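Local coordinates for ribosomal protein uL16 3-hydroxylase (Escherichia coli, PDB 4CCL), which catalyses the iron- and 2-oxoglutarate-dependent hydroxylation of an arginine of ribosomal protein uL16, working as a homodimer, at residues Ser114-Gly119 / Gly189-Asn194; Val86-Glu91 / Ser273-Glu278. One frame throughout, in Å; residues are numbered along the deposited sequence.

Overall arrangement
Strand 108-116 is the element the two contacts have in common. Contact 1 lies at its far end, where the turn leaving it meets the turn leaving strand 187-191; contact 2 reaches its beginning through D109 and D110, which hold side chains of the 273-278 loop. The contact centres are about 25 Å apart, and the chain between the two halves of contact 2 includes both halves of contact 1. Contact 1, partly buried, is mainly carbonyl oxygens against alanine and proline carbons, with a single backbone hydrogen bond. Contact 2 is a surface contact nearer the middle of the chain, polar in character, with the edge of a histidine ring set against a loop of the winged-helix region.

Contact 1: Ser114-Gly119 / Gly189-Asn194; sequences SFSVPG and GYALEN. With SO4 (sulfate ion), chain L.
P118 and A191 bring their CA atoms to 4.5 Å where two turns meet, and the one hydrogen bond across runs from G119 N to A191 O, 3.0 Å long and nearly straight at 168°. The CA of P118 adds a CA-H...O contact to that same carbonyl. A191 points its methyl at the other turn, where its CB sits among S116 OG at 3.3 Å and the carbonyl oxygens of S116 and V117; S116 OG reaches it from a position between its own backbone N and carbonyl carbon (chi1 50°). The P118 ring lies against two oxygens: CG meets L192 O at 3.2 Å, while CD meets N194 OD1 at 3.3 Å. On its other branch N194 brings ND2 to the edge of the F115 ring, 4.0 Å from CZ, with amide and ring planes 72° apart. G119 O accepts from H56 NE2. S114, inferred to bind substrate, donates OG to sulfate O1 at 2.8 Å; R140 holds the same ion, which probably came from the crystallisation liquor and sits in a way consistent with the anionic co-substrate pocket of the double-stranded beta-helix in JmjC oxygenases.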
ATOM      1  N   SER B 114      25.152  23.644   7.937  1.00 52.91           N
ATOM      2  CA  SER B 114      25.776  24.116   6.707  1.00 51.22           C
ATOM      3  C   SER B 114      26.927  25.074   6.996  1.00 61.64           C
ATOM      4  O   SER B 114      26.801  25.976   7.823  1.00 59.30           O
ATOM      5  CB  SER B 114      24.749  24.783   5.785  1.00 50.41           C
ATOM      6  OG  SER B 114      24.325  26.034   6.300  1.00 52.62           O
ATOM      7  N   PHE B 115      28.052  24.866   6.320  1.00 62.03           N
ATOM      8  CA  PHE B 115      29.152  25.821   6.357  1.00 63.06           C
ATOM      9  C   PHE B 115      29.269  26.495   5.002  1.00 64.47           C
ATOM     10  O   PHE B 115      29.398  25.826   3.981  1.00 66.93           O
ATOM     11  CB  PHE B 115      30.478  25.142   6.712  1.00 56.90           C
ATOM     12  CG  PHE B 115      31.683  26.026   6.514  1.00 63.54           C
ATOM     13  CD1 PHE B 115      31.974  27.039   7.414  1.00 61.68           C
ATOM     14  CD2 PHE B 115      32.524  25.840   5.429  1.00 63.93           C
ATOM     15  CE1 PHE B 115      33.078  27.852   7.235  1.00 66.00           C
ATOM     16  CE2 PHE B 115      33.631  26.649   5.245  1.00 63.80           C
ATOM     17  CZ  PHE B 115      33.908  27.656   6.149  1.00 62.50           C
ATOM     18  N   SER B 116      29.225  27.822   4.992  1.00 59.48           N
ATOM     19  CA  SER B 116      29.303  28.558   3.738  1.00 64.15           C
ATOM     20  C   SER B 116      30.353  29.670   3.747  1.00 66.88           C
ATOM     21  O   SER B 116      30.424  30.469   4.677  1.00 68.08           O
ATOM     22  CB  SER B 116      27.929  29.125   3.364  1.00 66.13           C
ATOM     23  OG  SER B 116      27.349  29.822   4.454  1.00 70.00           O
ATOM     24  N   VAL B 117      31.166  29.707   2.698  1.00 66.12           N
ATOM     25  CA  VAL B 117      32.081  30.814   2.451  1.00 67.63           C
ATOM     26  C   VAL B 117      31.250  31.920   1.796  1.00 72.70           C
ATOM     27  O   VAL B 117      30.143  31.644   1.337  1.00 71.65           O
ATOM     28  CB  VAL B 117      33.221  30.366   1.523  1.00 67.42           C
ATOM     29  CG1 VAL B 117      34.017  29.249   2.174  1.00 64.14           C
ATOM     30  CG2 VAL B 117      32.661  29.921   0.190  1.00 70.31           C
ATOM     31  N   PRO B 118      31.758  33.170   1.766  1.00 73.39           N
ATOM     32  CA  PRO B 118      30.959  34.285   1.236  1.00 64.02           C
ATOM     33  C   PRO B 118      30.364  34.022  -0.145  1.00 62.01           C
ATOM     34  O   PRO B 118      31.059  33.559  -1.048  1.00 66.31           O
ATOM     35  CB  PRO B 118      31.977  35.423   1.153  1.00 63.55           C
ATOM     36  CG  PRO B 118      32.918  35.146   2.255  1.00 60.43           C
ATOM     37  CD  PRO B 118      33.022  33.647   2.360  1.00 77.76           C
ATOM     38  N   GLY B 119      29.077  34.321  -0.294  1.00 62.93           N
ATOM     39  CA  GLY B 119      28.354  34.024  -1.515  1.00 63.27           C
ATOM     40  C   GLY B 119      27.798  32.612  -1.526  1.00 66.62           C
ATOM     41  O   GLY B 119      26.919  32.287  -2.325  1.00 64.35           O
ATOM     42  N   GLY B 189      19.289  32.239   1.740  1.00 55.37           N
ATOM     43  CA  GLY B 189      20.278  32.915   2.545  1.00 60.06           C
ATOM     44  C   GLY B 189      21.675  32.603   2.080  1.00 60.06           C
ATOM     45  O   GLY B 189      21.929  31.542   1.511  1.00 54.08           O
ATOM     46  N   TYR B 190      22.594  33.523   2.348  1.00 58.31           N
ATOM     47  CA  TYR B 190      23.954  33.372   1.854  1.00 61.52           C
ATOM     48  C   TYR B 190      24.965  34.042   2.772  1.00 62.83           C
ATOM     49  O   TYR B 190      24.664  35.039   3.426  1.00 63.06           O
ATOM     50  CB  TYR B 190      24.084  33.875   0.408  1.00 63.91           C
ATOM     51  CG  TYR B 190      23.920  35.370   0.218  1.00 73.02           C
ATOM     52  CD1 TYR B 190      25.001  36.231   0.368  1.00 71.50           C
ATOM     53  CD2 TYR B 190      22.692  35.918  -0.137  1.00 74.00           C
ATOM     54  CE1 TYR B 190      24.862  37.594   0.188  1.00 76.21           C
ATOM     55  CE2 TYR B 190      22.544  37.284  -0.322  1.00 69.57           C
ATOM     56  CZ  TYR B 190      23.632  38.116  -0.155  1.00 76.08           C
ATOM     57  OH  TYR B 190      23.499  39.473  -0.335  1.00 78.40           O
ATOM     58  N   ALA B 191      26.166  33.481   2.819  1.00 58.04           N
ATOM     59  CA  ALA B 191      27.189  33.945   3.742  1.00 58.15           C
ATOM     60  C   ALA B 191      27.752  35.307   3.353  1.00 66.62           C
ATOM     61  O   ALA B 191      27.995  35.582   2.179  1.00 72.67           O
ATOM     62  CB  ALA B 191      28.308  32.919   3.849  1.00 58.01           C
ATOM     63  N   LEU B 192      27.933  36.161   4.355  1.00 67.50           N
ATOM     64  CA  LEU B 192      28.683  37.396   4.191  1.00 69.65           C
ATOM     65  C   LEU B 192      30.108  37.092   4.643  1.00 77.27           C
ATOM     66  O   LEU B 192      31.045  37.163   3.846  1.00 83.43           O
ATOM     67  CB  LEU B 192      28.051  38.526   5.005  1.00 65.10           C
ATOM     68  CG  LEU B 192      26.608  38.854   4.603  1.00 61.98           C
ATOM     69  CD1 LEU B 192      26.120  40.128   5.281  1.00 55.42           C
ATOM     70  CD2 LEU B 192      26.483  38.966   3.092  1.00 63.42           C
ATOM     71  N   GLU B 193      30.260  36.768   5.922  1.00 79.65           N
ATOM     72  CA  GLU B 193      31.520  36.221   6.401  0.50 81.01           C
ATOM     73  C   GLU B 193      31.408  34.699   6.391  1.00 83.29           C
ATOM     74  O   GLU B 193      30.363  34.160   6.026  1.00 82.38           O
ATOM     75  CB  GLU B 193      31.862  36.748   7.797  0.50 78.37           C
ATOM     76  CG  GLU B 193      32.271  38.219   7.828  0.50 75.41           C
ATOM     77  CD  GLU B 193      31.133  39.139   8.227  0.50 70.29           C
ATOM     78  OE1 GLU B 193      30.736  39.112   9.412  0.50 64.03           O
ATOM     79  OE2 GLU B 193      30.636  39.888   7.359  0.50 55.96           O
ATOM     80  N   ASN B 194      32.481  34.002   6.756  1.00 83.10           N
ATOM     81  CA  ASN B 194      32.456  32.542   6.808  1.00 71.30           C
ATOM     82  C   ASN B 194      31.436  32.111   7.849  1.00 73.25           C
ATOM     83  O   ASN B 194      31.514  32.519   9.005  1.00 78.61           O
ATOM     84  CB  ASN B 194      33.830  31.994   7.189  1.00 72.91           C
ATOM     85  CG  ASN B 194      34.690  31.665   5.985  1.00 76.44           C
ATOM     86  OD1 ASN B 194      34.311  31.916   4.842  1.00 77.51           O
ATOM     87  ND2 ASN B 194      35.864  31.097   6.241  1.00 80.45           N
TER
HETATM   88  S   SO4 L1375      21.237  26.474   4.607  1.00 68.78           S
HETATM   89  O1  SO4 L1375      21.604  26.452   6.020  1.00 62.68           O
HETATM   90  O2  SO4 L1375      19.842  26.071   4.449  1.00 74.15           O
HETATM   91  O3  SO4 L1375      21.396  27.824   4.077  1.00 75.26           O
HETATM   92  O4  SO4 L1375      22.104  25.551   3.882  1.00 65.34           O

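Contact 2: Val86-Glu91 / Ser273-Glu278; sequences VNHWHE and SQSRHE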
ATOM      1  N   VAL B  86      23.551  15.789  11.953  1.00 57.99           N
ATOM      2  CA  VAL B  86      24.808  15.826  12.695  1.00 62.34           C
ATOM      3  C   VAL B  86      24.609  15.328  14.126  1.00 65.13           C
ATOM      4  O   VAL B  86      25.512  14.734  14.722  1.00 69.75           O
ATOM      5  CB  VAL B  86      25.410  17.251  12.701  1.00 65.18           C
ATOM      6  CG1 VAL B  86      26.660  17.319  13.572  1.00 64.41           C
ATOM      7  CG2 VAL B  86      25.731  17.691  11.287  1.00 58.84           C
ATOM      8  N   ASN B  87      23.405  15.533  14.657  1.00 61.33           N
ATOM      9  CA  ASN B  87      23.088  15.118  16.021  1.00 61.21           C
ATOM     10  C   ASN B  87      23.228  13.610  16.231  1.00 64.84           C
ATOM     11  O   ASN B  87      23.257  13.131  17.365  1.00 63.80           O
ATOM     12  CB  ASN B  87      21.685  15.586  16.420  1.00 56.53           C
ATOM     13  CG  ASN B  87      20.627  15.186  15.413  1.00 52.32           C
ATOM     14  OD1 ASN B  87      20.751  15.468  14.221  1.00 66.76           O
ATOM     15  ND2 ASN B  87      19.583  14.518  15.884  1.00 52.80           N
ATOM     16  N   HIS B  88      23.309  12.868  15.131  1.00 65.16           N
ATOM     17  CA  HIS B  88      23.572  11.437  15.193  1.00 69.46           C
ATOM     18  C   HIS B  88      25.035  11.167  15.542  1.00 74.63           C
ATOM     19  O   HIS B  88      25.331  10.350  16.413  1.00 83.55           O
ATOM     20  CB  HIS B  88      23.207  10.755  13.868  1.00 58.38           C
ATOM     21  CG  HIS B  88      21.741  10.774  13.552  1.00 57.11           C
ATOM     22  ND1 HIS B  88      21.180   9.989  12.572  1.00 57.98           N
ATOM     23  CD2 HIS B  88      20.722  11.490  14.092  1.00 65.50           C
ATOM     24  CE1 HIS B  88      19.879  10.216  12.517  1.00 56.80           C
ATOM     25  NE2 HIS B  88      19.576  11.120  13.428  1.00 55.17           N
ATOM     26  N   TRP B  89      25.945  11.849  14.850  1.00 72.53           N
ATOM     27  CA  TRP B  89      27.374  11.572  14.984  1.00 72.05           C
ATOM     28  C   TRP B  89      28.142  12.479  15.955  1.00 72.63           C
ATOM     29  O   TRP B  89      29.327  12.254  16.205  1.00 75.89           O
ATOM     30  CB  TRP B  89      28.021  11.630  13.600  1.00 68.39           C
ATOM     31  CG  TRP B  89      27.083  11.185  12.518  1.00 71.44           C
ATOM     32  CD1 TRP B  89      26.250  11.974  11.775  1.00 72.40           C
ATOM     33  CD2 TRP B  89      26.865   9.848  12.075  1.00 75.26           C
ATOM     34  NE1 TRP B  89      25.533  11.207  10.891  1.00 75.25           N
ATOM     35  CE2 TRP B  89      25.895   9.884  11.055  1.00 76.39           C
ATOM     36  CE3 TRP B  89      27.399   8.602  12.435  1.00 74.85           C
ATOM     37  CZ2 TRP B  89      25.444   8.751  10.393  1.00 78.81           C
ATOM     38  CZ3 TRP B  89      26.956   7.470  11.779  1.00 77.63           C
ATOM     39  CH2 TRP B  89      25.987   7.551  10.771  1.00 80.87           C
ATOM     40  N   HIS B  90      27.471  13.491  16.499  1.00 68.53           N
ATOM     41  CA  HIS B  90      28.114  14.456  17.394  1.00 71.17           C
ATOM     42  C   HIS B  90      27.216  14.767  18.595  1.00 69.45           C
ATOM     43  O   HIS B  90      26.104  15.263  18.423  1.00 72.29           O
ATOM     44  CB  HIS B  90      28.433  15.745  16.623  1.00 73.93           C
ATOM     45  CG  HIS B  90      29.574  16.534  17.185  1.00 80.28           C
ATOM     46  ND1 HIS B  90      29.409  17.765  17.782  1.00 83.67           N
ATOM     47  CD2 HIS B  90      30.906  16.280  17.218  1.00 83.62           C
ATOM     48  CE1 HIS B  90      30.582  18.230  18.171  1.00 83.25           C
ATOM     49  NE2 HIS B  90      31.509  17.345  17.838  1.00 85.25           N
ATOM     50  N   GLU B  91      27.694  14.481  19.804  1.00 69.51           N
ATOM     51  CA  GLU B  91      26.918  14.750  21.025  1.00 70.75           C
ATOM     52  C   GLU B  91      26.701  16.246  21.328  1.00 70.42           C
ATOM     53  O   GLU B  91      25.568  16.663  21.625  1.00 70.98           O
ATOM     54  CB  GLU B  91      27.506  14.029  22.253  1.00 75.42           C
ATOM     55  CG  GLU B  91      27.283  12.525  22.311  1.00 89.80           C
ATOM     56  CD  GLU B  91      27.683  11.936  23.659  1.00104.38           C
ATOM     57  OE1 GLU B  91      27.527  12.636  24.683  1.00109.39           O
ATOM     58  OE2 GLU B  91      28.155  10.778  23.695  1.00106.25           O
ATOM     59  N   SER B 273       8.388   6.322  15.033  1.00 49.28           N
ATOM     60  CA  SER B 273       9.559   6.173  15.894  1.00 54.17           C
ATOM     61  C   SER B 273      10.840   5.911  15.099  1.00 61.65           C
ATOM     62  O   SER B 273      11.933   5.873  15.664  1.00 75.72           O
ATOM     63  CB  SER B 273       9.337   5.072  16.937  1.00 49.85           C
ATOM     64  OG  SER B 273       8.867   3.878  16.337  1.00 59.39           O
ATOM     65  N   GLN B 274      10.697   5.737  13.789  1.00 56.43           N
ATOM     66  CA  GLN B 274      11.843   5.548  12.903  1.00 57.71           C
ATOM     67  C   GLN B 274      12.401   6.889  12.421  1.00 60.80           C
ATOM     68  O   GLN B 274      11.648   7.825  12.151  1.00 65.83           O
ATOM     69  CB  GLN B 274      11.459   4.672  11.708  1.00 59.73           C
ATOM     70  CG  GLN B 274      12.070   3.279  11.741  1.00 69.38           C
ATOM     71  CD  GLN B 274      11.268   2.269  10.940  1.00 77.82           C
ATOM     72  OE1 GLN B 274      11.830   1.452  10.212  1.00 87.87           O
ATOM     73  NE2 GLN B 274       9.947   2.316  11.081  1.00 75.11           N
ATOM     74  N   SER B 275      13.724   6.974  12.324  1.00 57.97           N
ATOM     75  CA  SER B 275      14.390   8.199  11.888  1.00 64.04           C
ATOM     76  C   SER B 275      14.549   8.265  10.369  1.00 69.02           C
ATOM     77  O   SER B 275      14.809   7.253   9.718  1.00 73.20           O
ATOM     78  CB  SER B 275      15.754   8.339  12.568  1.00 65.84           C
ATOM     79  OG  SER B 275      16.418   9.518  12.148  1.00 72.79           O
ATOM     80  N   ARG B 276      14.397   9.464   9.814  1.00 70.41           N
ATOM     81  CA  ARG B 276      14.532   9.673   8.376  1.00 72.79           C
ATOM     82  C   ARG B 276      15.982   9.579   7.904  1.00 70.42           C
ATOM     83  O   ARG B 276      16.244   9.492   6.704  1.00 72.41           O
ATOM     84  CB  ARG B 276      13.929  11.021   7.966  1.00 76.17           C
ATOM     85  CG  ARG B 276      12.405  11.051   7.966  1.00 80.30           C
ATOM     86  CD  ARG B 276      11.854  12.445   7.674  1.00 87.37           C
ATOM     87  NE  ARG B 276      12.139  12.899   6.314  1.00 95.94           N
ATOM     88  CZ  ARG B 276      13.095  13.766   5.997  1.00103.85           C
ATOM     89  NH1 ARG B 276      13.869  14.279   6.944  1.00105.21           N
ATOM     90  NH2 ARG B 276      13.277  14.122   4.733  1.00105.49           N
ATOM     91  N   HIS B 277      16.921   9.597   8.846  1.00 71.84           N
ATOM     92  CA  HIS B 277      18.335   9.455   8.511  1.00 72.63           C
ATOM     93  C   HIS B 277      18.963   8.275   9.246  1.00 70.99           C
ATOM     94  O   HIS B 277      18.439   7.811  10.259  1.00 75.95           O
ATOM     95  CB  HIS B 277      19.102  10.739   8.831  1.00 74.73           C
ATOM     96  CG  HIS B 277      18.530  11.963   8.184  1.00 74.75           C
ATOM     97  ND1 HIS B 277      17.771  12.880   8.879  1.00 73.94           N
ATOM     98  CD2 HIS B 277      18.603  12.415   6.914  1.00 80.57           C
ATOM     99  CE1 HIS B 277      17.403  13.848   8.060  1.00 80.62           C
ATOM    100  NE2 HIS B 277      17.893  13.594   6.861  1.00 85.08           N
ATOM    101  N   GLU B 278      20.094   7.801   8.732  1.00 68.65           N
ATOM    102  CA  GLU B 278      20.780   6.650   9.309  1.00 71.65           C
ATOM    103  C   GLU B 278      21.350   6.956  10.694  1.00 72.69           C
ATOM    104  O   GLU B 278      22.090   7.925  10.877  1.00 74.46           O
ATOM    105  CB  GLU B 278      21.891   6.177   8.369  1.00 81.24           C
ATOM    106  CG  GLU B 278      22.659   4.966   8.872  1.00 92.41           C
ATOM    107  CD  GLU B 278      23.583   4.381   7.822  1.00105.44           C
ATOM    108  OE1 GLU B 278      24.584   5.041   7.471  1.00107.06           O
ATOM    109  OE2 GLU B 278      23.307   3.257   7.351  1.00113.37           O
TER
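H88 ND1 donates to E278 O over 2.8 Å, with an angle of 162° at the hydrogen. The oxygen lies almost in the imidazole plane, whereas the nitrogen stands well above the plane of the carbonyl, 53° out of it. CG of H88 lies anti to the carbonyl carbon, beside the backbone N (chi1 -66°), which starts the ring off toward the 273-278 loop. At the ring's other nitrogen NE2 makes a weak bond to D110 OD1. With both nitrogens so engaged, and a carboxylate at one of them, the ring may lean toward the protonated form. Between the two nitrogens CE1 comes edge-on to S275 OG at 3.5 Å and to H277 O at 3.6 Å, with H277 CB at 3.8 Å. These contacts join helix 86-89 to the loop that follows helix 263-272, in the winged-helix region of the protein, and strand 108-116 is the third member: D110 OD2 takes the bond from H277 ND1, and D109 pairs with R276. An alanine at H88 would probably leave E278 O without this donor, cost D110 one of its partners and open a gap beside S275 and H277. W89 borders the same carbonyl, CZ2 lying 3.5 Å from E278 O. H88 CB rests 3.8 Å over one indole face, nearer its border than its middle, while E48 and D280 also touch the W89 side chain.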